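PDB 6Y3P: KLLA0B12012p from Kluyveromyces lactis, which is Pby1, a direct partner of the mRNA-decapping enzyme Dcp2, and probably binds ATP through the C-terminal ATP-grasp domain present here. Local coordinates for residues F28-P33 with L366-V371; S100-A105 with H301-E306; E294-Q299 with Y339-L344. One frame throughout, in Å; residues are numbered along the deposited sequence.

Contact 1. Residues F28-P33 with L366-V371; sequences FRKHLP and LFDDVV
Two helices pack beside the small parallel sheet that opens this domain: the last turn of helix 21-31, with the loop leaving it, lies against helix 357-375 from near the end of the chain. The tight half centres on Val371. Its CG1 meets Leu32 CD1 at 3.6 Å and also touches the Phe28 ring; its CG2 lies 3.7 Å from Phe28 CE1. A short beta-branched residue suits this place: it presents two methyls directly from CB, one to Leu32 and both to the Phe28 ring. Phe28 starts away from helix 357-375, but its ring swings back to Val371 and also touches Phe50 of the sheet. Leu32, the first residue to leave helical geometry, continues the apolar layer towards Phe379 and Leu381. The other half is polar and looser. Lys30 is exposed, and with a bend at chi3 (-89°) its NZ stops 3.7 Å from Asp368 OD1, a long salt bridge. Its CG lies over one face of the His31 imidazole, offset towards the rim. Asp368 meets that ring at its edge, the carboxylate turned 68° from the ring plane. There His31 NE2 forks its N-H between two weak bonds, 2.8 Å to Asp368 OD1 and 3.0 Å to Asp368 OD2.

Contact 2. Residues S100-A105 with H301-E306; sequences SILNRA and HEAVSE
A short 3-10 turn, Ile101 to Asn103, in the loop between helix 83-95 and strand 109-113 leans on helix 290-313, and side-chain torsions decide how it fits. Ser100 holds OG anti to its backbone N (chi1 -176°), and from there the hydroxyl donates to Glu306 OE1 at 2.7 Å, on the anti lone pair. Glu306 reaches this position by folding: CG stands beside its backbone N, and a bend at chi2 (-61°) curls the carboxylate back. The same OE1 is hydrogen-bonded to Tyr93 OH, so two hydroxyls grip one buried oxygen, which would probably favour the charged form. An alanine in place of Glu306 would remove the acceptor of both hydroxyls and would probably loosen the turn against the helix. Ile101 has CG1 anti to N, leaving CG2 in the crowded position between N and carbonyl carbon; this methyl rests on the helix backbone, 3.7 Å from Ala303 N. Leu102 straddles the same turn of helix, with CD1 3.7 Å from Glu306 CB and CD2 3.7 Å from Ala303 O. Ala303 suits its place because its small side chain lets the loop come close. On the more exposed side, a water accepts from Ile101 N and donates to Glu302 OE2. The turn itself is tied by Asn103 ND2, which bonds Ser100 O at 3.0 Å in the carbonyl plane, on a lone pair.

Contact 3. Residues E294-Q299 with Y339-L344; sequences EEIRTQ and YQVKLL
Gln299 NE2 is held by two hydrogen bonds. The stronger goes to Tyr339 O at 2.8 Å, nearly straight (165°) and lying in both the amide plane of Gln299 and the carbonyl plane of Tyr339; the other is a weak one back to Glu295 O in its own helix. The oxygen of the same amide is used as well: Val341 N donates to Gln299 OE1 at 2.9 Å with an angle of 169°, although it stands above the carbonyl plane. The side chain thus reads a backbone C=O and an N-H two residues apart, which fixes which way round the amide sits. Glutamine suits the task because it offers donor and acceptor together at the end of a chain that is extended beyond CG (chi2 173°) and so spans from helix to strand. Gln340 crosses Gln299 at about a right angle, its amide plane almost parallel to that of Gln299, but the two OE1 atoms, 3.3 Å apart, are both acceptors and form no bond; Gln340 NE2 turns instead to Asp338 O. Beside this polar grip lies an apolar patch. Ile296 CG2 meets Val341 CG1 at 3.8 Å, and Ile296 CD1 lies at the edge of the Tyr339 ring, 4.2 Å from Tyr339 CD2. Val341 CG2 rests 3.8 Å from Gln299 CB, so both methyls of the valine face the helix. Val341 also touches Phe333, on the neighbouring strand. The arrangement is a helix packed on a beta-hairpin, strands 326-335 and 341-347, within the alpha+beta ATP-grasp fold.

How the contacts relate
Contacts 2 and 3 are neighbours, their centres 9 Å apart, and both use helix 290-313: its residues 294-299 hold the start of strand 341-347, while its residues 301-306, further along, receive the loop 100-105. The two also touch directly, with Ala105 O probably hydrogen-bonded to Leu343 N, so loop, helix and strand form one unit. Along the chain their segments alternate, which interlocks distant parts of the sequence. Contact 1 stands apart, its centre about 30 Å from that of contact 2 and about 29 Å from that of contact 3, beside the N-terminal parallel sheet. It joins segments from near the two ends of the chain, and both other contacts are nested within the loop it closes; helix 357-375 follows strand 341-347, carrying the chain back to the N-terminal part.

Contact 1. Residues F28-P33 with L366-V371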
loop_
_atom_site.group_PDB
_atom_site.type_symbol
_atom_site.label_atom_id
_atom_site.label_comp_id
_atom_site.label_asym_id
_atom_site.label_seq_id
_atom_site.Cartn_x
_atom_site.Cartn_y
_atom_site.Cartn_z
ATOM N N PHE A 28 8.646 -21.894 9.055
ATOM C CA PHE A 28 8.826 -23.045 8.159
ATOM C C PHE A 28 9.030 -24.332 8.976
ATOM O O PHE A 28 8.427 -25.357 8.650
ATOM C CB PHE A 28 9.984 -22.842 7.145
ATOM C CG PHE A 28 9.707 -21.849 6.032
ATOM C CD1 PHE A 28 8.457 -21.799 5.410
ATOM C CD2 PHE A 28 10.706 -20.999 5.568
ATOM C CE1 PHE A 28 8.199 -20.878 4.382
ATOM C CE2 PHE A 28 10.443 -20.070 4.548
ATOM C CZ PHE A 28 9.190 -20.012 3.965
ATOM N N ARG A 29 9.828 -24.248 10.066
ATOM C CA ARG A 29 10.121 -25.341 11.002
ATOM C C ARG A 29 8.845 -25.872 11.665
ATOM O O ARG A 29 8.615 -27.090 11.693
ATOM C CB ARG A 29 11.088 -24.849 12.108
ATOM C CG ARG A 29 12.468 -25.511 12.116
ATOM C CD ARG A 29 12.516 -26.842 12.870
ATOM N NE ARG A 29 12.535 -26.678 14.329
ATOM C CZ ARG A 29 12.701 -27.673 15.201
ATOM N NH1 ARG A 29 12.878 -28.918 14.774
ATOM N NH2 ARG A 29 12.697 -27.427 16.504
ATOM N N LYS A 30 8.021 -24.949 12.194
ATOM C CA LYS A 30 6.798 -25.235 12.938
ATOM C C LYS A 30 5.646 -25.805 12.101
ATOM O O LYS A 30 5.054 -26.809 12.505
ATOM C CB LYS A 30 6.349 -23.977 13.688
ATOM C CG LYS A 30 5.310 -24.213 14.777
ATOM C CD LYS A 30 4.661 -22.914 15.256
ATOM C CE LYS A 30 5.415 -22.262 16.389
ATOM N NZ LYS A 30 4.709 -21.055 16.893
ATOM N N HIS A 31 5.314 -25.172 10.962
ATOM C CA HIS A 31 4.148 -25.564 10.168
ATOM C C HIS A 31 4.447 -26.463 8.975
ATOM O O HIS A 31 3.512 -27.034 8.402
ATOM C CB HIS A 31 3.346 -24.327 9.730
ATOM C CG HIS A 31 2.987 -23.434 10.866
ATOM N ND1 HIS A 31 2.181 -23.874 11.904
ATOM C CD2 HIS A 31 3.343 -22.153 11.103
ATOM C CE1 HIS A 31 2.083 -22.856 12.738
ATOM N NE2 HIS A 31 2.763 -21.799 12.300
ATOM N N LEU A 32 5.730 -26.599 8.596
ATOM C CA LEU A 32 6.143 -27.512 7.518
ATOM C C LEU A 32 7.405 -28.273 7.995
ATOM O O LEU A 32 8.479 -28.136 7.396
ATOM C CB LEU A 32 6.347 -26.769 6.181
ATOM C CG LEU A 32 5.078 -26.409 5.413
ATOM C CD1 LEU A 32 4.828 -24.944 5.450
ATOM C CD2 LEU A 32 5.193 -26.762 3.986
ATOM N N PRO A 33 7.320 -29.048 9.110
ATOM C CA PRO A 33 8.527 -29.739 9.612
ATOM C C PRO A 33 9.136 -30.783 8.670
ATOM O O PRO A 33 10.341 -31.024 8.742
ATOM C CB PRO A 33 8.058 -30.363 10.934
ATOM C CG PRO A 33 6.584 -30.521 10.783
ATOM C CD PRO A 33 6.147 -29.340 9.967
ATOM N N LEU A 366 2.770 -12.579 11.995
ATOM C CA LEU A 366 2.434 -12.352 10.599
ATOM C C LEU A 366 2.933 -13.515 9.744
ATOM O O LEU A 366 2.140 -14.088 8.986
ATOM C CB LEU A 366 2.988 -11.000 10.088
ATOM C CG LEU A 366 3.133 -10.800 8.548
ATOM C CD1 LEU A 366 1.792 -10.813 7.827
ATOM C CD2 LEU A 366 3.894 -9.543 8.235
ATOM N N PHE A 367 4.241 -13.852 9.862
ATOM C CA PHE A 367 4.880 -14.910 9.068
ATOM C C PHE A 367 4.426 -16.286 9.500
ATOM O O PHE A 367 4.345 -17.158 8.656
ATOM C CB PHE A 367 6.404 -14.756 9.007
ATOM C CG PHE A 367 6.748 -13.540 8.184
ATOM C CD1 PHE A 367 6.670 -13.574 6.795
ATOM C CD2 PHE A 367 7.048 -12.326 8.796
ATOM C CE1 PHE A 367 6.921 -12.427 6.034
ATOM C CE2 PHE A 367 7.282 -11.172 8.034
ATOM C CZ PHE A 367 7.248 -11.239 6.660
ATOM N N ASP A 368 3.976 -16.437 10.753
ATOM C CA ASP A 368 3.373 -17.664 11.253
ATOM C C ASP A 368 2.064 -17.952 10.481
ATOM O O ASP A 368 1.872 -19.062 9.998
ATOM C CB ASP A 368 3.090 -17.533 12.755
ATOM C CG ASP A 368 2.902 -18.882 13.400
ATOM O OD1 ASP A 368 3.923 -19.601 13.587
ATOM O OD2 ASP A 368 1.729 -19.282 13.606
ATOM N N ASP A 369 1.209 -16.919 10.307
ATOM C CA ASP A 369 -0.064 -16.996 9.601
ATOM C C ASP A 369 0.108 -17.226 8.126
ATOM O O ASP A 369 -0.625 -18.035 7.559
ATOM C CB ASP A 369 -0.889 -15.734 9.848
ATOM C CG ASP A 369 -1.320 -15.531 11.298
ATOM O OD1 ASP A 369 -1.409 -16.538 12.043
ATOM O OD2 ASP A 369 -1.580 -14.360 11.686
ATOM N N VAL A 370 1.094 -16.542 7.502
ATOM C CA VAL A 370 1.382 -16.651 6.074
ATOM C C VAL A 370 1.781 -18.082 5.746
ATOM O O VAL A 370 1.210 -18.684 4.843
ATOM C CB VAL A 370 2.443 -15.606 5.608
ATOM C CG1 VAL A 370 2.964 -15.924 4.205
ATOM C CG2 VAL A 370 1.871 -14.191 5.658
ATOM N N VAL A 371 2.706 -18.641 6.526
ATOM C CA VAL A 371 3.176 -20.011 6.341
ATOM C C VAL A 371 2.081 -21.054 6.671
ATOM O O VAL A 371 1.842 -21.936 5.852
ATOM C CB VAL A 371 4.504 -20.247 7.101
ATOM C CG1 VAL A 371 4.921 -21.710 7.070
ATOM C CG2 VAL A 371 5.617 -19.351 6.543
#

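Contact 2. Residues S100-A105 with H301-E306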
loop_
_atom_site.group_PDB
_atom_site.type_symbol
_atom_site.label_atom_id
_atom_site.label_comp_id
_atom_site.label_asym_id
_atom_site.label_seq_id
_atom_site.Cartn_x
_atom_site.Cartn_y
_atom_site.Cartn_z
ATOM N N SER A 100 -19.600 1.579 -3.782
ATOM C CA SER A 100 -18.281 1.159 -3.321
ATOM C C SER A 100 -17.613 2.162 -2.366
ATOM O O SER A 100 -17.692 3.386 -2.580
ATOM C CB SER A 100 -17.381 0.849 -4.519
ATOM O OG SER A 100 -16.097 0.342 -4.185
ATOM N N ILE A 101 -16.965 1.623 -1.302
ATOM C CA ILE A 101 -16.210 2.390 -0.287
ATOM C C ILE A 101 -15.069 3.162 -0.973
ATOM O O ILE A 101 -14.734 4.262 -0.542
ATOM C CB ILE A 101 -15.712 1.469 0.883
ATOM C CG1 ILE A 101 -15.164 2.291 2.069
ATOM C CG2 ILE A 101 -14.705 0.405 0.402
ATOM C CD1 ILE A 101 -15.045 1.610 3.354
ATOM N N LEU A 102 -14.552 2.622 -2.095
ATOM C CA LEU A 102 -13.469 3.214 -2.886
ATOM C C LEU A 102 -13.781 4.617 -3.461
ATOM O O LEU A 102 -12.851 5.337 -3.812
ATOM C CB LEU A 102 -13.014 2.242 -3.994
ATOM C CG LEU A 102 -12.274 0.973 -3.501
ATOM C CD1 LEU A 102 -11.760 0.156 -4.671
ATOM C CD2 LEU A 102 -11.112 1.323 -2.560
ATOM N N ASN A 103 -15.081 5.005 -3.513
ATOM C CA ASN A 103 -15.553 6.325 -3.923
ATOM C C ASN A 103 -15.223 7.357 -2.851
ATOM O O ASN A 103 -15.262 8.550 -3.137
ATOM C CB ASN A 103 -17.076 6.311 -4.089
ATOM C CG ASN A 103 -17.564 5.760 -5.391
ATOM O OD1 ASN A 103 -17.490 6.422 -6.429
ATOM N ND2 ASN A 103 -18.150 4.569 -5.338
ATOM N N ARG A 104 -14.981 6.895 -1.595
ATOM C CA ARG A 104 -14.646 7.729 -0.437
ATOM C C ARG A 104 -13.252 7.457 0.116
ATOM O O ARG A 104 -12.550 8.397 0.439
ATOM C CB ARG A 104 -15.680 7.546 0.700
ATOM C CG ARG A 104 -16.461 8.815 1.047
ATOM C CD ARG A 104 -15.588 9.966 1.565
ATOM N NE ARG A 104 -16.380 11.091 2.077
ATOM C CZ ARG A 104 -15.863 12.235 2.519
ATOM N NH1 ARG A 104 -14.549 12.430 2.500
ATOM N NH2 ARG A 104 -16.658 13.194 2.977
ATOM N N ALA A 105 -12.885 6.170 0.275
ATOM C CA ALA A 105 -11.661 5.643 0.880
ATOM C C ALA A 105 -10.400 5.632 -0.024
ATOM O O ALA A 105 -9.547 4.769 0.133
ATOM C CB ALA A 105 -11.939 4.237 1.411
ATOM N N HIS A 301 -10.830 -3.502 5.620
ATOM C CA HIS A 301 -11.200 -4.781 5.011
ATOM C C HIS A 301 -12.071 -4.563 3.824
ATOM O O HIS A 301 -11.921 -5.260 2.844
ATOM C CB HIS A 301 -11.971 -5.627 6.010
ATOM C CG HIS A 301 -11.148 -6.100 7.148
ATOM N ND1 HIS A 301 -11.622 -7.041 8.019
ATOM C CD2 HIS A 301 -9.896 -5.759 7.510
ATOM C CE1 HIS A 301 -10.644 -7.254 8.879
ATOM N NE2 HIS A 301 -9.586 -6.513 8.597
ATOM N N GLU A 302 -12.985 -3.601 3.898
ATOM C CA GLU A 302 -13.853 -3.288 2.787
ATOM C C GLU A 302 -13.093 -2.720 1.599
ATOM O O GLU A 302 -13.326 -3.151 0.469
ATOM C CB GLU A 302 -14.988 -2.366 3.252
ATOM C CG GLU A 302 -16.224 -2.425 2.381
ATOM C CD GLU A 302 -16.736 -3.791 1.950
ATOM O OE1 GLU A 302 -16.627 -4.772 2.726
ATOM O OE2 GLU A 302 -17.277 -3.863 0.825
ATOM N N ALA A 303 -12.153 -1.795 1.863
ATOM C CA ALA A 303 -11.343 -1.115 0.852
ATOM C C ALA A 303 -10.383 -2.058 0.116
ATOM O O ALA A 303 -10.253 -1.965 -1.115
ATOM C CB ALA A 303 -10.603 0.060 1.467
ATOM N N VAL A 304 -9.749 -2.990 0.872
ATOM C CA VAL A 304 -8.845 -4.021 0.359
ATOM C C VAL A 304 -9.624 -4.982 -0.598
ATOM O O VAL A 304 -9.175 -5.241 -1.709
ATOM C CB VAL A 304 -8.132 -4.782 1.527
ATOM C CG1 VAL A 304 -7.487 -6.058 1.028
ATOM C CG2 VAL A 304 -7.082 -3.902 2.226
ATOM N N SER A 305 -10.785 -5.487 -0.146
ATOM C CA SER A 305 -11.691 -6.405 -0.865
ATOM C C SER A 305 -12.150 -5.787 -2.197
ATOM O O SER A 305 -12.074 -6.429 -3.237
ATOM C CB SER A 305 -12.900 -6.729 0.015
ATOM O OG SER A 305 -13.857 -7.491 -0.698
ATOM N N GLU A 306 -12.602 -4.524 -2.143
ATOM C CA GLU A 306 -13.067 -3.723 -3.275
ATOM C C GLU A 306 -11.937 -3.480 -4.255
ATOM O O GLU A 306 -12.148 -3.618 -5.463
ATOM C CB GLU A 306 -13.645 -2.389 -2.768
ATOM C CG GLU A 306 -15.002 -2.513 -2.098
ATOM C CD GLU A 306 -16.067 -3.062 -3.023
ATOM O OE1 GLU A 306 -16.372 -2.375 -4.024
ATOM O OE2 GLU A 306 -16.507 -4.219 -2.817
HETATM O O HOH W 1 -17.944 -1.203 -0.612
#

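Contact 3. Residues E294-Q299 with Y339-L344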
loop_
_atom_site.group_PDB
_atom_site.type_symbol
_atom_site.label_atom_id
_atom_site.label_comp_id
_atom_site.label_asym_id
_atom_site.label_seq_id
_atom_site.Cartn_x
_atom_site.Cartn_y
_atom_site.Cartn_z
ATOM N N GLU A 294 -12.295 -0.408 15.598
ATOM C CA GLU A 294 -13.002 -1.475 14.890
ATOM C C GLU A 294 -13.605 -1.011 13.562
ATOM O O GLU A 294 -13.529 -1.746 12.578
ATOM C CB GLU A 294 -14.049 -2.143 15.794
ATOM C CG GLU A 294 -14.238 -3.631 15.504
ATOM C CD GLU A 294 -12.996 -4.493 15.305
ATOM O OE1 GLU A 294 -12.188 -4.622 16.258
ATOM O OE2 GLU A 294 -12.847 -5.065 14.197
ATOM N N GLU A 295 -14.134 0.220 13.526
ATOM C CA GLU A 295 -14.704 0.865 12.342
ATOM C C GLU A 295 -13.580 1.119 11.323
ATOM O O GLU A 295 -13.805 0.977 10.116
ATOM C CB GLU A 295 -15.354 2.200 12.731
ATOM C CG GLU A 295 -16.783 2.103 13.234
ATOM C CD GLU A 295 -17.328 3.328 13.955
ATOM O OE1 GLU A 295 -16.800 4.444 13.736
ATOM O OE2 GLU A 295 -18.301 3.170 14.731
ATOM N N ILE A 296 -12.362 1.480 11.809
ATOM C CA ILE A 296 -11.210 1.686 10.937
ATOM C C ILE A 296 -10.809 0.309 10.304
ATOM O O ILE A 296 -10.437 0.235 9.126
ATOM C CB ILE A 296 -10.067 2.385 11.736
ATOM C CG1 ILE A 296 -10.362 3.896 11.886
ATOM C CG2 ILE A 296 -8.682 2.158 11.112
ATOM C CD1 ILE A 296 -9.492 4.676 13.063
ATOM N N ARG A 297 -10.918 -0.770 11.090
ATOM C CA ARG A 297 -10.584 -2.108 10.605
ATOM C C ARG A 297 -11.621 -2.539 9.555
ATOM O O ARG A 297 -11.253 -3.035 8.503
ATOM C CB ARG A 297 -10.562 -3.099 11.773
ATOM C CG ARG A 297 -9.176 -3.577 12.139
ATOM C CD ARG A 297 -9.168 -4.210 13.509
ATOM N NE ARG A 297 -8.169 -3.531 14.324
ATOM C CZ ARG A 297 -8.368 -3.083 15.558
ATOM N NH1 ARG A 297 -9.537 -3.279 16.166
ATOM N NH2 ARG A 297 -7.398 -2.448 16.203
ATOM N N THR A 298 -12.908 -2.317 9.840
ATOM C CA THR A 298 -14.026 -2.625 8.945
ATOM C C THR A 298 -13.824 -1.904 7.612
ATOM O O THR A 298 -13.773 -2.581 6.587
ATOM C CB THR A 298 -15.325 -2.351 9.683
ATOM O OG1 THR A 298 -15.300 -3.230 10.812
ATOM C CG2 THR A 298 -16.582 -2.620 8.825
ATOM N N GLN A 299 -13.587 -0.573 7.638
ATOM C CA GLN A 299 -13.265 0.217 6.423
ATOM C C GLN A 299 -12.064 -0.337 5.674
ATOM O O GLN A 299 -12.103 -0.411 4.445
ATOM C CB GLN A 299 -12.944 1.677 6.758
ATOM C CG GLN A 299 -14.081 2.470 7.369
ATOM C CD GLN A 299 -13.575 3.824 7.790
ATOM O OE1 GLN A 299 -13.275 4.683 6.948
ATOM N NE2 GLN A 299 -13.449 4.032 9.109
ATOM N N TYR A 339 -12.302 9.589 11.855
ATOM C CA TYR A 339 -11.923 8.172 11.867
ATOM C C TYR A 339 -12.224 7.484 10.527
ATOM O O TYR A 339 -12.480 6.289 10.490
ATOM C CB TYR A 339 -12.527 7.415 13.080
ATOM C CG TYR A 339 -12.301 8.126 14.400
ATOM C CD1 TYR A 339 -13.224 9.050 14.884
ATOM C CD2 TYR A 339 -11.169 7.864 15.172
ATOM C CE1 TYR A 339 -13.020 9.715 16.086
ATOM C CE2 TYR A 339 -10.944 8.537 16.373
ATOM C CZ TYR A 339 -11.878 9.457 16.827
ATOM O OH TYR A 339 -11.706 10.105 18.018
ATOM N N GLN A 340 -12.121 8.250 9.419
ATOM C CA GLN A 340 -12.309 7.766 8.054
ATOM C C GLN A 340 -10.959 7.464 7.426
ATOM O O GLN A 340 -10.048 8.292 7.495
ATOM C CB GLN A 340 -13.130 8.764 7.203
ATOM C CG GLN A 340 -14.568 9.057 7.721
ATOM C CD GLN A 340 -15.295 7.797 8.137
ATOM O OE1 GLN A 340 -15.673 6.972 7.306
ATOM N NE2 GLN A 340 -15.434 7.573 9.438
ATOM N N VAL A 341 -10.815 6.271 6.838
ATOM C CA VAL A 341 -9.556 5.880 6.196
ATOM C C VAL A 341 -9.503 6.323 4.732
ATOM O O VAL A 341 -10.510 6.400 4.048
ATOM C CB VAL A 341 -9.157 4.368 6.342
ATOM C CG1 VAL A 341 -9.310 3.860 7.775
ATOM C CG2 VAL A 341 -9.915 3.478 5.364
ATOM N N LYS A 342 -8.305 6.563 4.251
ATOM C CA LYS A 342 -8.111 6.928 2.874
ATOM C C LYS A 342 -6.917 6.204 2.358
ATOM O O LYS A 342 -5.837 6.342 2.913
ATOM C CB LYS A 342 -8.085 8.465 2.674
ATOM C CG LYS A 342 -9.478 8.962 2.226
ATOM C CD LYS A 342 -9.766 10.430 2.529
ATOM C CE LYS A 342 -11.138 10.890 2.046
ATOM N NZ LYS A 342 -11.268 10.918 0.551
ATOM N N LEU A 343 -7.123 5.333 1.360
ATOM C CA LEU A 343 -5.998 4.604 0.781
ATOM C C LEU A 343 -5.107 5.562 -0.002
ATOM O O LEU A 343 -5.583 6.323 -0.847
ATOM C CB LEU A 343 -6.424 3.395 -0.083
ATOM C CG LEU A 343 -5.278 2.577 -0.696
ATOM C CD1 LEU A 343 -4.455 1.862 0.371
ATOM C CD2 LEU A 343 -5.805 1.605 -1.720
ATOM N N LEU A 344 -3.814 5.521 0.306
ATOM C CA LEU A 344 -2.844 6.359 -0.348
ATOM C C LEU A 344 -2.073 5.557 -1.390
ATOM O O LEU A 344 -1.959 6.002 -2.530
ATOM C CB LEU A 344 -1.912 7.000 0.706
ATOM C CG LEU A 344 -0.725 7.804 0.184
ATOM C CD1 LEU A 344 -1.173 9.142 -0.465
ATOM C CD2 LEU A 344 0.284 8.044 1.301
#